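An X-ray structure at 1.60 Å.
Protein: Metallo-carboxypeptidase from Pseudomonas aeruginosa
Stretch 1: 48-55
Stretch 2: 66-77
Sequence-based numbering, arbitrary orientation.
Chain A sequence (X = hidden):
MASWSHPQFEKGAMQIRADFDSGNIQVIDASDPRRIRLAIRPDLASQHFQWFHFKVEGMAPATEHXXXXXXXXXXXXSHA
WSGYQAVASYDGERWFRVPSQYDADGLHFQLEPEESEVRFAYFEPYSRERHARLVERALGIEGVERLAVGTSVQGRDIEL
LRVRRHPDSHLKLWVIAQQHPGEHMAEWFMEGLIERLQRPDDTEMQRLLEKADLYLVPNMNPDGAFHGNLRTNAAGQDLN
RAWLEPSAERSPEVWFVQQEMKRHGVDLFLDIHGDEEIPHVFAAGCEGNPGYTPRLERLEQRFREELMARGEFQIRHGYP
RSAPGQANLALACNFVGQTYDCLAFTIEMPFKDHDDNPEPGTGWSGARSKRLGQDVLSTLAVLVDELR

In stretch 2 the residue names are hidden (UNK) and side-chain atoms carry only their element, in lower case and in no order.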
# COMPACT_ATOMS: atom_id res chain seq x y z
N HIS A 48 2.87 7.95 15.78
CA HIS A 48 1.97 7.96 14.63
C HIS A 48 0.67 7.19 14.78
O HIS A 48 0.60 6.17 15.46
CB HIS A 48 2.65 7.38 13.39
CG HIS A 48 4.01 7.93 13.12
ND1 HIS A 48 5.14 7.44 13.74
CD2 HIS A 48 4.43 8.90 12.28
CE1 HIS A 48 6.20 8.10 13.29
NE2 HIS A 48 5.80 8.99 12.41
N PHE A 49 -0.36 7.69 14.10
CA PHE A 49 -1.64 7.02 14.03
C PHE A 49 -2.55 7.70 13.03
O PHE A 49 -2.44 8.90 12.77
CB PHE A 49 -2.34 6.90 15.40
CG PHE A 49 -2.88 8.19 15.97
CD1 PHE A 49 -4.17 8.61 15.67
CD2 PHE A 49 -2.12 8.94 16.86
CE1 PHE A 49 -4.71 9.75 16.27
CE2 PHE A 49 -2.65 10.08 17.46
CZ PHE A 49 -3.94 10.49 17.17
N GLN A 50 -3.43 6.89 12.44
CA GLN A 50 -4.42 7.35 11.47
C GLN A 50 -5.28 6.14 11.12
O GLN A 50 -6.50 6.23 11.07
CB GLN A 50 -3.76 7.91 10.21
CG GLN A 50 -4.76 8.57 9.26
CD GLN A 50 -4.65 10.09 9.23
OE1 GLN A 50 -3.99 10.70 10.08
NE2 GLN A 50 -5.30 10.71 8.25
N TRP A 51 -4.62 5.00 10.87
CA TRP A 51 -5.32 3.76 10.54
C TRP A 51 -6.15 3.27 11.72
O TRP A 51 -5.71 3.32 12.87
CB TRP A 51 -4.30 2.67 10.14
CG TRP A 51 -4.88 1.28 10.11
CD1 TRP A 51 -4.92 0.39 11.15
CD2 TRP A 51 -5.55 0.64 9.01
NE1 TRP A 51 -5.58 -0.76 10.77
CE2 TRP A 51 -5.98 -0.62 9.46
CE3 TRP A 51 -5.83 1.03 7.69
CZ2 TRP A 51 -6.68 -1.51 8.64
CZ3 TRP A 51 -6.53 0.14 6.87
CH2 TRP A 51 -6.95 -1.11 7.35
N PHE A 52 -7.37 2.83 11.43
CA PHE A 52 -8.26 2.29 12.45
C PHE A 52 -8.98 1.10 11.83
O PHE A 52 -9.11 1.02 10.61
CB PHE A 52 -9.27 3.35 12.92
CG PHE A 52 -10.19 3.86 11.84
CD1 PHE A 52 -11.38 3.20 11.54
CD2 PHE A 52 -9.88 5.03 11.15
CE1 PHE A 52 -12.24 3.69 10.56
CE2 PHE A 52 -10.73 5.53 10.16
CZ PHE A 52 -11.91 4.86 9.87
N HIS A 53 -9.42 0.18 12.67
CA HIS A 53 -10.12 -1.02 12.21
C HIS A 53 -10.75 -1.67 13.44
O HIS A 53 -10.04 -2.10 14.35
CB HIS A 53 -9.11 -1.98 11.55
CG HIS A 53 -9.72 -3.23 10.99
ND1 HIS A 53 -8.96 -4.27 10.50
CD2 HIS A 53 -11.02 -3.60 10.83
CE1 HIS A 53 -9.76 -5.23 10.07
NE2 HIS A 53 -11.01 -4.85 10.26
N PHE A 54 -12.07 -1.74 13.46
CA PHE A 54 -12.76 -2.34 14.59
C PHE A 54 -14.07 -3.01 14.20
O PHE A 54 -14.61 -2.77 13.12
CB PHE A 54 -13.05 -1.30 15.69
CG PHE A 54 -13.89 -0.14 15.24
CD1 PHE A 54 -13.30 0.98 14.66
CD2 PHE A 54 -15.28 -0.16 15.40
CE1 PHE A 54 -14.08 2.07 14.25
CE2 PHE A 54 -16.06 0.92 14.99
CZ PHE A 54 -15.46 2.04 14.41
N LYS A 55 -14.56 -3.87 15.08
CA LYS A 55 -15.81 -4.58 14.85
C LYS A 55 -16.85 -4.18 15.89
O LYS A 55 -16.52 -3.97 17.06
CB LYS A 55 -15.59 -6.09 14.92
CG LYS A 55 -14.70 -6.66 13.82
CD LYS A 55 -14.69 -8.18 13.87
CE LYS A 55 -13.71 -8.77 12.87
NZ LYS A 55 -13.70 -10.26 12.92
N UNK A 66 -24.13 6.62 15.45
CA UNK A 66 -23.25 7.74 15.14
C UNK A 66 -21.92 7.57 15.86
O UNK A 66 -21.86 7.56 17.09
c UNK A 66 -23.93 9.04 15.57
s UNK A 66 -25.56 9.18 14.83
N UNK A 67 -20.86 7.44 15.07
CA UNK A 67 -19.51 7.24 15.59
C UNK A 67 -18.64 8.49 15.52
O UNK A 67 -18.80 9.31 14.61
c UNK A 67 -20.81 2.31 14.94
c UNK A 67 -19.10 3.82 15.75
c UNK A 67 -21.23 3.29 14.04
c UNK A 67 -20.59 4.53 14.00
c UNK A 67 -19.52 4.80 14.85
c UNK A 67 -18.82 6.13 14.80
c UNK A 67 -19.74 2.58 15.80
N UNK A 68 -17.72 8.61 16.46
CA UNK A 68 -16.78 9.72 16.49
C UNK A 68 -15.40 9.24 16.92
O UNK A 68 -15.25 8.57 17.94
o UNK A 68 -18.43 11.42 17.07
c UNK A 68 -17.20 10.82 17.49
c UNK A 68 -16.10 11.90 17.57
N UNK A 69 -14.39 9.54 16.11
CA UNK A 69 -13.01 9.21 16.45
C UNK A 69 -12.54 10.54 17.05
O UNK A 69 -12.13 11.45 16.33
c UNK A 69 -13.09 6.50 15.34
c UNK A 69 -12.79 7.67 14.40
c UNK A 69 -11.80 7.24 13.33
c UNK A 69 -12.21 8.84 15.20
N UNK A 70 -12.65 10.63 18.37
CA UNK A 70 -12.34 11.85 19.11
C UNK A 70 -10.94 12.44 19.00
O UNK A 70 -10.76 13.64 19.19
c UNK A 70 -14.08 11.18 20.79
c UNK A 70 -11.66 10.73 21.25
c UNK A 70 -12.66 11.68 20.61
N UNK A 71 -9.94 11.61 18.69
CA UNK A 71 -8.58 12.12 18.61
C UNK A 71 -8.04 12.24 17.18
O UNK A 71 -6.83 12.32 16.97
c UNK A 71 -7.53 9.83 19.00
o UNK A 71 -8.36 9.35 18.23
n UNK A 71 -6.49 9.13 19.48
c UNK A 71 -7.64 11.27 19.48
N UNK A 72 -8.95 12.27 16.21
CA UNK A 72 -8.55 12.40 14.81
C UNK A 72 -7.71 13.66 14.60
O UNK A 72 -6.81 13.69 13.76
c UNK A 72 -9.79 12.43 13.92
N UNK A 73 -8.00 14.70 15.36
CA UNK A 73 -7.25 15.94 15.23
C UNK A 73 -5.77 15.83 15.57
O UNK A 73 -4.98 16.68 15.16
N UNK A 74 -5.40 14.79 16.31
CA UNK A 74 -4.00 14.59 16.70
C UNK A 74 -3.31 13.54 15.84
O UNK A 74 -2.16 13.18 16.12
n UNK A 74 -3.46 15.28 21.40
c UNK A 74 -4.42 15.13 19.19
c UNK A 74 -4.26 14.60 20.60
c UNK A 74 -3.90 14.14 18.16
o UNK A 74 -4.85 13.58 20.97
N UNK A 75 -3.99 13.03 14.82
CA UNK A 75 -3.40 12.01 13.96
C UNK A 75 -2.23 12.53 13.14
O UNK A 75 -2.00 13.73 13.04
c UNK A 75 -4.46 11.41 13.04
o UNK A 75 -4.88 12.35 12.06
N UNK A 76 -1.49 11.60 12.53
CA UNK A 76 -0.32 11.95 11.74
C UNK A 76 -0.62 12.88 10.57
O UNK A 76 0.19 13.76 10.24
c UNK A 76 0.36 10.68 11.22
N UNK A 77 -1.77 12.69 9.94
CA UNK A 77 -2.17 13.50 8.80
C UNK A 77 -3.61 13.96 8.99
O UNK A 77 -4.50 13.62 8.21
c UNK A 77 -0.65 12.03 7.42
o UNK A 77 3.16 10.30 7.34
c UNK A 77 -0.49 10.65 7.56
c UNK A 77 0.78 10.07 7.53
c UNK A 77 -2.02 12.67 7.52
c UNK A 77 1.76 12.23 7.21
c UNK A 77 0.49 12.81 7.24
c UNK A 77 1.90 10.86 7.36

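Position 66 carries one carbon and then one sulfur, out of reach of stretch 1, which makes it Cys66; no contact with stretch 1 constrains the choice, and a small thiol is at home in a partly exposed strand position. At position 67 one carbon leads to a ring of six carbons with no heteroatom; CB points toward stretch 1, and a ring carbon of 67 lies 4.1 Å from CE2 of Phe54, at the edge of the Phe54 ring. This is Phe67, an apolar contact suited to a buried strand residue. Position 68 has a CB bearing one oxygen and one carbon, none reaching stretch 1: Thr68, whose branching at CB suits a strand.

Position 69 has four carbons, forked at the second; a terminal carbon lies 3.7 Å from CD2 of Phe52, over the face of that ring in a CH-pi contact. It is Leu69; a flexible aliphatic branch fits well against a flat aromatic surface. At 70 the CB carries two carbons without contact to stretch 1, giving Val70, a compact apolar side chain that can be accommodated where the residue is partly exposed.

Position 71 shows two carbons, the second bearing an oxygen and a nitrogen; that nitrogen of 71 comes within 3.7 Å of CZ of Phe49, while backbone O of 71 lies 3.4 Å from CE1 of Phe49, at the ring edge, where the ring hydrogens are slightly positive. This is Asn71, whose amide is hydrogen-bonded elsewhere in the structure. Position 72 has a single carbon, directed away from stretch 1: Ala72, which closes a type I turn that begins at Leu69. Position 73 has no side-chain atoms and is Gly73; an ideal CB would find nothing of stretch 1 within 5.5 Å, so this contact does not require glycine. Position 74 has three carbons, the third bearing oxygen and nitrogen, and its CB is 3.8 Å from CZ of Phe49: Gln74, exposed, as suits a polar amide.

At 75 one carbon carries one oxygen, 2.7 Å from OE1 of Gln50; CA of 75 lies over the Phe49 ring face, 3.7 Å from the centroid. This is Ser75, its small side chain placing a hydroxyl beside the amide. Position 76 has one carbon, pointing toward stretch 1, and N of 76 donates a nearly straight hydrogen bond to O of Phe49 (2.9 Å, 173°): Ala76, whose small CB suits this close approach. Position 77 has one carbon, then a six-carbon ring bearing oxygen, and CB of 77 lies 3.8 Å from OE1 of Gln50: Tyr77, partly exposed, as suits a residue with a polar hydroxyl.

The contact joins two modes. Phe52 and Phe54 pack on the strand residues Leu69 and Phe67, and Phe49, the most extensively covered residue, packs on Asn71, Gln74 and Ser75. In addition, Gln50 acts as a polar clamp: OE1 of Gln50 accepts from N of Tyr77 (3.0 Å), and NE2 of Gln50 donates to O of Tyr77 (3.0 Å). One buried amide thus satisfies both backbone polar groups of a single residue, while the Phe49–Ala76 bond ties the two backbones directly.

Stretch 2 (66-77) CFTLVNAGQSAY
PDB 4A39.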